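PDB 5M3C: diguanylate cyclase from Pseudomonas aeruginosa, which joins a GGDEF domain, modelled with guanosine-5'-triphosphate and calcium, to an EAL domain with a second calcium site, and belongs to the diguanylate cyclase family. Local coordinates for residues P197-E202 / F410-P415; V207-L212 / G264-N269; V245-C250 / L288-L293; Q279-L284 / H319-L324; I330-T335 / K352-F357. One frame throughout, in Å; residues are numbered along the deposited sequence.

Interaction 1: P197-E202 / F410-P415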
# COMPACT_ATOMS: atom_id res chain seq x y z
N PRO B 197 -24.56 -1.70 21.70
CA PRO B 197 -25.10 -0.35 21.68
C PRO B 197 -24.03 0.72 21.49
O PRO B 197 -22.89 0.55 21.93
CB PRO B 197 -25.73 -0.22 23.07
CG PRO B 197 -24.91 -1.12 23.93
CD PRO B 197 -24.54 -2.28 23.05
N LYS B 198 -24.41 1.81 20.82
CA LYS B 198 -23.56 2.99 20.70
C LYS B 198 -24.19 4.15 21.47
O LYS B 198 -25.38 4.42 21.33
CB LYS B 198 -23.39 3.41 19.24
CG LYS B 198 -22.33 2.65 18.47
CD LYS B 198 -22.92 1.50 17.68
CE LYS B 198 -22.39 1.48 16.26
NZ LYS B 198 -23.29 2.24 15.34
N LEU B 199 -23.38 4.83 22.28
CA LEU B 199 -23.88 5.95 23.08
C LEU B 199 -23.27 7.25 22.59
O LEU B 199 -22.21 7.26 21.98
CB LEU B 199 -23.52 5.74 24.56
CG LEU B 199 -24.35 6.52 25.59
CD1 LEU B 199 -25.67 5.82 25.85
CD2 LEU B 199 -23.56 6.67 26.88
N SER B 200 -23.96 8.36 22.85
CA SER B 200 -23.44 9.69 22.56
C SER B 200 -22.96 10.32 23.86
O SER B 200 -23.65 10.25 24.88
CB SER B 200 -24.51 10.57 21.92
OG SER B 200 -24.11 11.93 21.88
N LEU B 201 -21.78 10.92 23.83
CA LEU B 201 -21.26 11.62 25.00
C LEU B 201 -21.87 13.02 25.08
O LEU B 201 -21.92 13.63 26.15
CB LEU B 201 -19.74 11.69 24.96
CG LEU B 201 -19.02 10.42 25.42
CD1 LEU B 201 -19.86 9.18 25.15
CD2 LEU B 201 -17.65 10.30 24.78
N GLU B 202 -22.35 13.52 23.94
CA GLU B 202 -22.95 14.85 23.87
C GLU B 202 -24.31 14.91 24.58
O GLU B 202 -24.72 15.97 25.05
CB GLU B 202 -23.12 15.28 22.41
N PHE B 410 -17.45 -2.14 26.08
CA PHE B 410 -17.87 -2.84 27.29
C PHE B 410 -18.37 -1.88 28.37
O PHE B 410 -19.34 -2.17 29.06
CB PHE B 410 -16.71 -3.68 27.84
N VAL B 411 -17.69 -0.74 28.51
CA VAL B 411 -18.11 0.27 29.49
C VAL B 411 -19.60 0.54 29.34
O VAL B 411 -20.30 0.78 30.32
CB VAL B 411 -17.34 1.59 29.32
CG1 VAL B 411 -17.69 2.26 28.00
CG2 VAL B 411 -17.63 2.53 30.49
N LEU B 412 -20.09 0.50 28.10
CA LEU B 412 -21.51 0.61 27.84
C LEU B 412 -22.12 -0.77 28.02
O LEU B 412 -22.90 -1.00 28.95
CB LEU B 412 -21.76 1.14 26.43
CG LEU B 412 -22.94 2.11 26.25
CD1 LEU B 412 -23.17 2.37 24.77
CD2 LEU B 412 -24.21 1.57 26.90
N SER B 413 -21.75 -1.70 27.14
CA SER B 413 -22.13 -3.10 27.28
C SER B 413 -21.49 -3.94 26.19
O SER B 413 -21.29 -3.46 25.06
CB SER B 413 -23.65 -3.27 27.20
OG SER B 413 -24.06 -3.60 25.88
N PRO B 414 -21.16 -5.20 26.51
CA PRO B 414 -20.65 -6.10 25.49
C PRO B 414 -21.76 -6.46 24.50
O PRO B 414 -22.93 -6.19 24.77
CB PRO B 414 -20.22 -7.33 26.29
CG PRO B 414 -21.08 -7.31 27.51
CD PRO B 414 -21.32 -5.86 27.82
N PRO B 415 -21.39 -7.05 23.36
CA PRO B 415 -22.39 -7.44 22.37
C PRO B 415 -23.42 -8.39 22.98
O PRO B 415 -23.06 -9.37 23.62
CB PRO B 415 -21.57 -8.16 21.30
CG PRO B 415 -20.19 -7.62 21.45
CD PRO B 415 -20.02 -7.36 22.92
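No backbone hydrogen bond joins P197-E202 to F410-P415, and the closest CA atoms, those of P197 and S413, stand 6.9 Å apart, so side chains bridge the gap. L412 does most of this work. Its chi1 of -143° and an extended chi2 direct CD1 to the strand. CD1 settles 3.4 Å from CB of L199 and 3.4 Å from the carbonyl O of P197, lying along the strand from P197 to L199. The P197 ring and the L412 side chain run past each other in opposite directions, with P197 CG 4.0 Å from L412 CD1. Farther along the same ring, at its CG-CD end, S413 OG lies 3.2 Å from P197 CD, a polar atom resting against the ring carbons. The same hydroxyl is spent within its own segment, donating to P414 O at 3.0 Å and meeting that oxygen from 34° above the carbonyl plane. In the barrel of the EAL domain the first strand runs antiparallel to both of its neighbours, and strand 192-200 holds that place here, between strands 206-217 and 406-417. Backbone bonds join L199 to I407 and, just past the strand ends, L201 to E405, whereas 410-415 carries no regular strand and contributes side-chain packing. F425 of helix 418-425 touches P197, L412 and S413. K198 points the opposite way from P197 and L199, into the barrel, where its NZ is hydrogen-bonded to S267 OG.

Interaction 2: V207-L212 / G264-N269. With CA (calcium ion), chain H.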
# COMPACT_ATOMS: atom_id res chain seq x y z
N VAL B 207 -27.41 6.02 20.31
CA VAL B 207 -27.18 6.62 19.00
C VAL B 207 -27.21 5.59 17.88
O VAL B 207 -27.04 5.92 16.70
CB VAL B 207 -25.82 7.34 18.94
CG1 VAL B 207 -25.81 8.35 17.81
CG2 VAL B 207 -25.51 8.01 20.26
N GLY B 208 -27.42 4.33 18.24
CA GLY B 208 -27.44 3.25 17.27
C GLY B 208 -26.84 1.99 17.85
O GLY B 208 -26.56 1.92 19.05
N ALA B 209 -26.63 0.99 17.00
CA ALA B 209 -26.04 -0.26 17.44
C ALA B 209 -25.27 -0.93 16.31
O ALA B 209 -25.52 -0.65 15.14
CB ALA B 209 -27.11 -1.20 17.97
N GLU B 210 -24.33 -1.81 16.66
CA GLU B 210 -23.59 -2.56 15.66
C GLU B 210 -23.95 -4.04 15.71
O GLU B 210 -24.02 -4.64 16.78
CB GLU B 210 -22.08 -2.40 15.86
CG GLU B 210 -21.25 -3.05 14.77
CD GLU B 210 -19.76 -2.90 14.98
OE1 GLU B 210 -19.35 -2.37 16.03
OE2 GLU B 210 -18.99 -3.32 14.09
N ALA B 211 -24.18 -4.61 14.53
CA ALA B 211 -24.46 -6.03 14.39
C ALA B 211 -23.16 -6.78 14.13
O ALA B 211 -22.44 -6.47 13.18
CB ALA B 211 -25.45 -6.28 13.27
N LEU B 212 -22.87 -7.76 14.97
CA LEU B 212 -21.61 -8.49 14.92
C LEU B 212 -21.86 -9.99 14.80
O LEU B 212 -22.56 -10.58 15.63
CB LEU B 212 -20.82 -8.20 16.20
CG LEU B 212 -20.49 -6.73 16.43
CD1 LEU B 212 -20.24 -6.45 17.91
CD2 LEU B 212 -19.29 -6.31 15.59
N GLY B 264 -31.55 5.05 16.71
CA GLY B 264 -30.35 5.22 15.91
C GLY B 264 -30.27 4.14 14.85
O GLY B 264 -31.08 3.21 14.85
N PRO B 265 -29.31 4.25 13.92
CA PRO B 265 -29.15 3.25 12.88
C PRO B 265 -28.34 2.04 13.34
O PRO B 265 -27.78 2.03 14.44
CB PRO B 265 -28.42 4.00 11.76
CG PRO B 265 -27.97 5.31 12.34
CD PRO B 265 -28.31 5.33 13.80
N LEU B 266 -28.30 1.02 12.49
CA LEU B 266 -27.59 -0.22 12.79
C LEU B 266 -26.37 -0.36 11.87
O LEU B 266 -26.48 -0.23 10.65
CB LEU B 266 -28.53 -1.42 12.61
CG LEU B 266 -27.94 -2.82 12.85
CD1 LEU B 266 -27.63 -3.03 14.32
CD2 LEU B 266 -28.90 -3.88 12.35
N SER B 267 -25.22 -0.65 12.47
CA SER B 267 -23.95 -0.70 11.75
C SER B 267 -23.58 -2.14 11.43
O SER B 267 -23.68 -3.01 12.29
CB SER B 267 -22.84 -0.08 12.58
OG SER B 267 -23.25 1.15 13.15
N VAL B 268 -23.14 -2.38 10.20
CA VAL B 268 -22.64 -3.71 9.84
C VAL B 268 -21.36 -3.60 9.02
O VAL B 268 -21.26 -2.80 8.10
CB VAL B 268 -23.69 -4.50 9.03
CG1 VAL B 268 -23.09 -5.80 8.53
CG2 VAL B 268 -24.91 -4.77 9.89
N ASN B 269 -20.37 -4.42 9.38
CA ASN B 269 -19.11 -4.45 8.65
C ASN B 269 -19.32 -5.03 7.25
O ASN B 269 -20.05 -6.00 7.08
CB ASN B 269 -18.07 -5.27 9.40
CG ASN B 269 -17.63 -4.61 10.69
OD1 ASN B 269 -17.32 -3.42 10.72
ND2 ASN B 269 -17.58 -5.39 11.77
CA CA H . -16.97 -2.56 13.17
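The calcium site of the EAL domain is built partly on two neighbouring parallel strands, with E210 coming from within strand 206-217 and N269 from the C-terminal end of strand 266-269. E210 OE2 binds the calcium ion at 2.3 Å. N269 OD1 does so at 2.6 Å. The E210 chain is extended, CG anti to the backbone N (chi1 -175°), which carries the carboxylate out from the sheet, on the face it shares with S267, to the ion, while N269 comes across obliquely with its amide plane turned 82° from that carboxylate. E301 and D331 complete the protein ligands, and the second oxygen, E210 OE1, accepts from Q408 NE2. Backbone bonds set the pairing: A209 N donates to P265 O at 3.0 Å, S267 N to A209 O at 2.7 Å, and A211 N to S267 O at 2.8 Å, the last nearly along the C=O axis. This alternation is the parallel beta pattern of the barrel wall, here with 31° between the directions of the short segments 207-212 and 266-269. The face of E210 and S267 is turned to the barrel interior, where S267 OG is bonded to K198 NZ. On the reverse face L266 CD1 lies 4.1 Å from CB of A209 and equally near CB of A211, and V268 CG2 packs 3.7 Å from A211 CB, beneath helix 238-259, whose V245 and A249 touch V268.

Interaction 3: V245-C250 / L288-L293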
# COMPACT_ATOMS: atom_id res chain seq x y z
N VAL B 245 -25.20 -12.01 6.46
CA VAL B 245 -25.10 -10.99 7.50
C VAL B 245 -26.00 -9.79 7.19
O VAL B 245 -26.75 -9.34 8.06
CB VAL B 245 -23.64 -10.50 7.67
CG1 VAL B 245 -23.58 -9.27 8.56
CG2 VAL B 245 -22.78 -11.62 8.24
N LEU B 246 -25.93 -9.29 5.96
CA LEU B 246 -26.73 -8.13 5.58
C LEU B 246 -28.23 -8.39 5.75
O LEU B 246 -28.93 -7.64 6.43
CB LEU B 246 -26.42 -7.72 4.14
CG LEU B 246 -25.15 -6.89 3.96
CD1 LEU B 246 -24.83 -6.72 2.48
CD2 LEU B 246 -25.29 -5.53 4.64
N GLU B 247 -28.72 -9.46 5.12
CA GLU B 247 -30.14 -9.78 5.15
C GLU B 247 -30.66 -9.89 6.58
O GLU B 247 -31.69 -9.30 6.93
CB GLU B 247 -30.41 -11.10 4.41
CG GLU B 247 -31.88 -11.45 4.29
CD GLU B 247 -32.12 -12.71 3.47
OE1 GLU B 247 -33.29 -12.98 3.13
OE2 GLU B 247 -31.14 -13.42 3.17
N HIS B 248 -29.94 -10.63 7.41
CA HIS B 248 -30.34 -10.84 8.79
C HIS B 248 -30.21 -9.55 9.60
O HIS B 248 -31.02 -9.29 10.50
CB HIS B 248 -29.52 -11.95 9.43
CG HIS B 248 -29.91 -13.32 8.97
ND1 HIS B 248 -30.69 -14.16 9.72
CD2 HIS B 248 -29.63 -13.99 7.82
CE1 HIS B 248 -30.88 -15.29 9.07
NE2 HIS B 248 -30.25 -15.21 7.91
N ALA B 249 -29.20 -8.75 9.29
CA ALA B 249 -29.02 -7.46 9.95
C ALA B 249 -30.20 -6.56 9.64
O ALA B 249 -30.70 -5.86 10.52
CB ALA B 249 -27.72 -6.81 9.49
N CYS B 250 -30.64 -6.59 8.39
CA CYS B 250 -31.81 -5.81 7.97
C CYS B 250 -33.06 -6.34 8.66
O CYS B 250 -33.71 -5.62 9.42
CB CYS B 250 -31.97 -5.86 6.45
SG CYS B 250 -30.67 -5.01 5.55
N LEU B 288 -33.56 -4.05 1.84
CA LEU B 288 -34.16 -2.99 2.64
C LEU B 288 -35.66 -2.94 2.40
O LEU B 288 -36.46 -2.87 3.34
CB LEU B 288 -33.54 -1.66 2.24
CG LEU B 288 -32.02 -1.63 2.41
CD1 LEU B 288 -31.37 -0.64 1.45
CD2 LEU B 288 -31.67 -1.32 3.85
N GLU B 289 -36.01 -2.98 1.12
CA GLU B 289 -37.40 -2.98 0.67
C GLU B 289 -38.20 -4.11 1.32
O GLU B 289 -39.33 -3.90 1.75
CB GLU B 289 -37.41 -3.09 -0.86
CG GLU B 289 -38.48 -4.00 -1.44
CD GLU B 289 -38.13 -4.47 -2.84
OE1 GLU B 289 -38.49 -5.61 -3.20
OE2 GLU B 289 -37.49 -3.70 -3.59
N GLN B 290 -37.60 -5.29 1.39
CA GLN B 290 -38.26 -6.46 1.97
C GLN B 290 -38.57 -6.29 3.45
O GLN B 290 -39.61 -6.74 3.93
CB GLN B 290 -37.39 -7.71 1.79
CG GLN B 290 -37.32 -8.20 0.36
CD GLN B 290 -36.42 -9.41 0.21
OE1 GLN B 290 -35.69 -9.77 1.14
NE2 GLN B 290 -36.46 -10.04 -0.95
N SER B 291 -37.66 -5.65 4.17
CA SER B 291 -37.82 -5.49 5.61
C SER B 291 -38.51 -4.17 5.96
O SER B 291 -38.72 -3.87 7.13
CB SER B 291 -36.46 -5.57 6.31
OG SER B 291 -35.76 -6.73 5.90
N GLY B 292 -38.87 -3.39 4.94
CA GLY B 292 -39.52 -2.10 5.16
C GLY B 292 -38.61 -1.18 5.96
O GLY B 292 -39.04 -0.54 6.92
N LEU B 293 -37.35 -1.14 5.55
CA LEU B 293 -36.35 -0.31 6.21
C LEU B 293 -35.96 0.86 5.32
O LEU B 293 -35.56 0.67 4.17
CB LEU B 293 -35.10 -1.13 6.53
CG LEU B 293 -35.04 -1.76 7.92
CD1 LEU B 293 -33.76 -2.57 8.07
CD2 LEU B 293 -35.12 -0.68 8.98
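C250 leaves helix 238-259 with CB directed at the other segment and SG anti to its carbonyl carbon (chi1 -68°), beside the backbone N. CB meets two groups: S291 OG at 3.9 Å and L293 CD1 at 4.1 Å. Beyond it SG turns toward the leucine at the start of 288-293, coming within 4.2 Å of L288 CD2. The backbone of the same residue is also touched, since L293 CD1 lies 3.3 Å from C250 O. C250 therefore faces L288, S291 and L293, the latter two arriving from the closing turn of helix 280-291 and the loop after it. That turn is a Schellman motif: G292 takes a positive phi of 61°, L293 N returns to L288 O at 2.9 Å, and G292 N bonds weakly to E289 O. After this turn L293 CB points toward C250 and its CD1 makes the contact, while M253 and Q257 of helix 238-259 touch L293 further along. S291 OG is bonded to L287 O of its own helix, so it presents to C250 a hydroxyl already engaged. Farther out, E247 OE1 and Q290 OE1 approach only to 4.5 Å. With no hydrogen bond or salt bridge spanning the two segments, the contact rests on van der Waals packing of a thiol, two leucines and a serine whose hydroxyl is satisfied within its own helix.

Interaction 4: Q279-L284 / H319-L324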
# COMPACT_ATOMS: atom_id res chain seq x y z
N GLN B 279 -23.58 -6.60 -8.18
CA GLN B 279 -25.01 -6.51 -7.89
C GLN B 279 -25.29 -5.95 -6.49
O GLN B 279 -26.44 -5.71 -6.13
CB GLN B 279 -25.66 -7.88 -8.05
CG GLN B 279 -25.63 -8.38 -9.49
CD GLN B 279 -26.26 -7.40 -10.46
OE1 GLN B 279 -27.21 -6.69 -10.11
NE2 GLN B 279 -25.74 -7.35 -11.68
N LEU B 280 -24.22 -5.71 -5.73
CA LEU B 280 -24.34 -5.25 -4.35
C LEU B 280 -25.48 -4.25 -4.16
O LEU B 280 -26.40 -4.49 -3.39
CB LEU B 280 -23.03 -4.63 -3.88
CG LEU B 280 -23.05 -4.02 -2.48
CD1 LEU B 280 -23.47 -5.05 -1.45
CD2 LEU B 280 -21.69 -3.42 -2.13
N ILE B 281 -25.41 -3.12 -4.87
CA ILE B 281 -26.40 -2.06 -4.70
C ILE B 281 -27.81 -2.55 -5.02
O ILE B 281 -28.76 -2.25 -4.30
CB ILE B 281 -26.09 -0.83 -5.58
CG1 ILE B 281 -24.65 -0.36 -5.35
CG2 ILE B 281 -27.08 0.29 -5.27
CD1 ILE B 281 -24.29 0.90 -6.11
N GLU B 282 -27.94 -3.30 -6.11
CA GLU B 282 -29.24 -3.82 -6.53
C GLU B 282 -29.79 -4.73 -5.43
O GLU B 282 -30.96 -4.63 -5.05
CB GLU B 282 -29.12 -4.60 -7.84
CG GLU B 282 -29.20 -3.75 -9.10
CD GLU B 282 -28.01 -2.83 -9.29
OE1 GLU B 282 -27.97 -2.12 -10.31
OE2 GLU B 282 -27.10 -2.82 -8.42
N ARG B 283 -28.93 -5.60 -4.94
CA ARG B 283 -29.29 -6.55 -3.89
C ARG B 283 -29.58 -5.86 -2.57
O ARG B 283 -30.54 -6.20 -1.88
CB ARG B 283 -28.15 -7.55 -3.70
CG ARG B 283 -28.18 -8.26 -2.36
CD ARG B 283 -29.51 -8.95 -2.11
NE ARG B 283 -29.33 -10.18 -1.35
CZ ARG B 283 -30.32 -10.95 -0.91
NH1 ARG B 283 -30.05 -12.05 -0.23
NH2 ARG B 283 -31.58 -10.62 -1.16
N LEU B 284 -28.75 -4.89 -2.21
CA LEU B 284 -28.94 -4.17 -0.95
C LEU B 284 -30.30 -3.51 -0.90
O LEU B 284 -31.02 -3.61 0.09
CB LEU B 284 -27.84 -3.12 -0.77
CG LEU B 284 -26.94 -3.37 0.44
CD1 LEU B 284 -25.82 -2.34 0.49
CD2 LEU B 284 -27.77 -3.32 1.72
N HIS B 319 -20.31 5.98 -3.75
CA HIS B 319 -21.31 6.98 -4.11
C HIS B 319 -22.67 6.31 -4.29
O HIS B 319 -23.67 6.74 -3.71
CB HIS B 319 -20.93 7.71 -5.40
CG HIS B 319 -19.80 8.68 -5.22
ND1 HIS B 319 -19.91 9.81 -4.44
CD2 HIS B 319 -18.55 8.71 -5.74
CE1 HIS B 319 -18.77 10.48 -4.47
NE2 HIS B 319 -17.93 9.83 -5.26
N GLY B 320 -22.69 5.24 -5.08
CA GLY B 320 -23.91 4.47 -5.32
C GLY B 320 -24.60 4.06 -4.03
O GLY B 320 -25.82 4.07 -3.94
N LEU B 321 -23.80 3.70 -3.02
CA LEU B 321 -24.35 3.32 -1.73
C LEU B 321 -24.98 4.51 -1.03
O LEU B 321 -26.00 4.38 -0.36
CB LEU B 321 -23.25 2.71 -0.85
CG LEU B 321 -22.72 1.34 -1.30
CD1 LEU B 321 -21.58 0.88 -0.40
CD2 LEU B 321 -23.83 0.31 -1.32
N LYS B 322 -24.38 5.69 -1.21
CA LYS B 322 -24.93 6.91 -0.63
C LYS B 322 -26.21 7.33 -1.36
O LYS B 322 -27.15 7.83 -0.74
CB LYS B 322 -23.91 8.05 -0.69
CG LYS B 322 -22.84 7.96 0.39
CD LYS B 322 -23.41 8.20 1.78
CE LYS B 322 -23.83 9.65 1.99
NZ LYS B 322 -24.26 9.90 3.39
N ARG B 323 -26.23 7.10 -2.67
CA ARG B 323 -27.39 7.41 -3.49
C ARG B 323 -28.61 6.66 -2.95
O ARG B 323 -29.74 7.15 -3.02
CB ARG B 323 -27.13 7.01 -4.94
CG ARG B 323 -27.64 8.01 -5.97
CD ARG B 323 -27.00 7.75 -7.33
NE ARG B 323 -25.55 7.66 -7.23
CZ ARG B 323 -24.75 7.21 -8.20
NH1 ARG B 323 -23.44 7.16 -8.01
NH2 ARG B 323 -25.27 6.80 -9.36
N LEU B 324 -28.38 5.46 -2.41
CA LEU B 324 -29.44 4.68 -1.79
C LEU B 324 -29.90 5.29 -0.47
O LEU B 324 -31.06 5.16 -0.10
CB LEU B 324 -29.00 3.23 -1.55
CG LEU B 324 -29.14 2.26 -2.72
CD1 LEU B 324 -28.90 0.84 -2.24
CD2 LEU B 324 -30.51 2.39 -3.37
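Flat groups stay at the margin: the R323 guanidinium has H319 CB at its edge, in plane, a neighbour one turn back in the same helix, and neither it nor the H319 ring touches segment 279-284. What crosses between the helices is branched aliphatic carbon. I281 carries the contact. Its CG1 lies anti to the carbonyl carbon (chi1 -53°) and chi2 is extended, so CD1 reaches straight to the helix surface at G320 and rests 3.7 Å from G320 CA, where no side chain stands in the way. The other branch, CG2, turns to the following helical turn and lies 3.6 Å from L324 CD1. To one side of I281, L321 CD2 meets three residues: it is 4.2 Å from I281 CG1, 3.8 Å from L284 CD1 and 4.4 Å from L280 CD2. The side chains of L284 and L321 cross at about a right angle, whereas I281 crosses both L321 and L324 obliquely. Below them L284 and L321 both touch L300 of strand 298-303, so the layer continues onto the sheet. The short axes run 10.2 Å apart and are inclined by 20°, nearly parallel in N-to-C direction. Helix 280-291 leads into strand 298-303 and helix 312-324 into strand 327-333, so two successive beta-alpha units place their helices side by side, as on the outside of the TIM-type barrel of EAL domains.

Interaction 5: I330-T335 / K352-F357. With CA (calcium ion), chain H.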
# COMPACT_ATOMS: atom_id res chain seq x y z
N ILE B 330 -15.90 4.64 8.27
CA ILE B 330 -14.55 4.11 8.20
C ILE B 330 -14.20 3.48 9.55
O ILE B 330 -14.24 4.14 10.59
CB ILE B 330 -13.54 5.20 7.79
CG1 ILE B 330 -12.19 4.59 7.45
CG2 ILE B 330 -13.39 6.24 8.89
CD1 ILE B 330 -12.15 3.95 6.08
N ASP B 331 -13.86 2.20 9.50
CA ASP B 331 -13.63 1.41 10.71
C ASP B 331 -12.13 1.27 10.96
O ASP B 331 -11.32 1.36 10.04
CB ASP B 331 -14.25 0.02 10.54
CG ASP B 331 -14.62 -0.63 11.86
OD1 ASP B 331 -14.39 -0.01 12.93
OD2 ASP B 331 -15.14 -1.76 11.83
N ASP B 332 -11.77 1.06 12.23
CA ASP B 332 -10.38 0.90 12.63
C ASP B 332 -9.50 2.01 12.07
O ASP B 332 -8.57 1.75 11.31
CB ASP B 332 -9.84 -0.45 12.16
CG ASP B 332 -10.77 -1.60 12.48
OD1 ASP B 332 -11.25 -1.68 13.63
OD2 ASP B 332 -11.02 -2.43 11.59
N PHE B 333 -9.79 3.26 12.44
CA PHE B 333 -9.12 4.40 11.83
C PHE B 333 -7.89 4.88 12.61
O PHE B 333 -7.93 5.00 13.83
CB PHE B 333 -10.09 5.57 11.66
CG PHE B 333 -9.52 6.71 10.87
CD1 PHE B 333 -9.49 6.67 9.49
CD2 PHE B 333 -9.00 7.83 11.51
CE1 PHE B 333 -8.97 7.72 8.76
CE2 PHE B 333 -8.48 8.88 10.79
CZ PHE B 333 -8.46 8.82 9.41
N GLY B 334 -6.81 5.16 11.88
CA GLY B 334 -5.63 5.80 12.44
C GLY B 334 -4.43 4.91 12.65
O GLY B 334 -3.34 5.39 12.96
N THR B 335 -4.61 3.60 12.47
CA THR B 335 -3.57 2.62 12.81
C THR B 335 -2.31 2.73 11.96
O THR B 335 -1.21 2.94 12.49
CB THR B 335 -4.11 1.18 12.70
OG1 THR B 335 -4.81 1.03 11.46
CG2 THR B 335 -5.06 0.88 13.85
N LYS B 352 -14.53 5.79 12.87
CA LYS B 352 -14.35 4.94 14.04
C LYS B 352 -12.89 4.83 14.48
O LYS B 352 -12.05 4.28 13.77
CB LYS B 352 -14.93 3.55 13.77
CG LYS B 352 -16.33 3.58 13.17
CD LYS B 352 -17.08 2.28 13.42
CE LYS B 352 -17.49 2.15 14.88
NZ LYS B 352 -18.36 0.96 15.12
N ILE B 353 -12.60 5.35 15.67
CA ILE B 353 -11.25 5.34 16.21
C ILE B 353 -10.86 3.94 16.65
O ILE B 353 -11.55 3.32 17.45
CB ILE B 353 -11.11 6.29 17.42
CG1 ILE B 353 -11.67 7.67 17.09
CG2 ILE B 353 -9.66 6.38 17.86
CD1 ILE B 353 -11.60 8.66 18.23
N ASP B 354 -9.74 3.45 16.13
CA ASP B 354 -9.27 2.09 16.43
C ASP B 354 -9.16 1.82 17.93
O ASP B 354 -8.89 2.73 18.71
CB ASP B 354 -7.91 1.85 15.77
CG ASP B 354 -7.51 0.38 15.77
OD1 ASP B 354 -8.21 -0.43 15.14
OD2 ASP B 354 -6.48 0.05 16.40
N LYS B 355 -9.37 0.57 18.31
CA LYS B 355 -9.38 0.17 19.72
C LYS B 355 -8.01 0.30 20.39
O LYS B 355 -7.92 0.34 21.61
CB LYS B 355 -9.87 -1.28 19.84
N SER B 356 -6.96 0.38 19.59
CA SER B 356 -5.60 0.44 20.13
C SER B 356 -5.31 1.77 20.83
O SER B 356 -4.62 1.81 21.84
CB SER B 356 -4.58 0.20 19.02
OG SER B 356 -4.65 1.21 18.02
N PHE B 357 -5.85 2.86 20.28
CA PHE B 357 -5.60 4.19 20.83
C PHE B 357 -6.47 4.50 22.03
O PHE B 357 -6.10 5.29 22.89
CB PHE B 357 -5.84 5.26 19.76
CG PHE B 357 -5.06 5.03 18.50
CD1 PHE B 357 -3.67 5.02 18.51
CD2 PHE B 357 -5.71 4.83 17.29
CE1 PHE B 357 -2.95 4.81 17.35
CE2 PHE B 357 -5.00 4.62 16.13
CZ PHE B 357 -3.62 4.61 16.16
CA CA H . -16.97 -2.56 13.17
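D331 OD2 binds the calcium ion at 2.4 Å, the one metal ligand this contact supplies; E210, N269 and E301 provide the others. Its second oxygen, OD1, accepts from D332 N at 2.9 Å, approached from above the carboxylate plane, and has the aliphatic K352 CD 3.6 Å away. K352 bends at chi3 (72°) so that its NZ passes D331 and forms a salt bridge with E301, another calcium ligand, probably tempering the negative charge there. Behind these side chains the strands are tied in parallel: K352 N donates to I330 O at 2.8 Å and F333 N to K352 O at 2.8 Å, both nearly along the C=O axis, and a weaker bond runs from D354 N to F333 O. The chain turns a corner at D332, where phi is 50°, and OD1 of D332 comes 3.6 Å from OD1 of D354. E388 adds further negative charge, which could raise the pKa of D332 or of E388 itself. D354 is also the N-cap of a weakly bonded short helix: its OD2 accepts from S356 N and, on the anti lone pair, from S356 OG at 2.7 Å. F357 in it has G334 O and T335 N at its ring edge. The DDFGTG sequence that begins at D331 is characteristic of EAL domains, and here it turns at the C-terminal mouth of the barrel beside the metal.

Overall arrangement
All five contacts belong to the EAL domain. Interactions 1, 2 and 5 reach one sheet, the barrel wall, and 2 and 5 meet at a single calcium ion; the ion accounts for their acidic ligands, the shared sheet for their backbone bonds. Interaction 1 touches interaction 2 through K198 and S267 but is itself apolar apart from a serine hydroxyl. Interactions 3 and 4 lie on the outside layer and share helix 280-291, one using its end and the other its beginning; neither has a hydrogen bond between segments. Interaction 3 belongs to the helix layer that packs on the strand layer of interaction 2. Interactions 1, 4 and 5 are buried, 2 and 3 partly so, with Q290 exposed in 3.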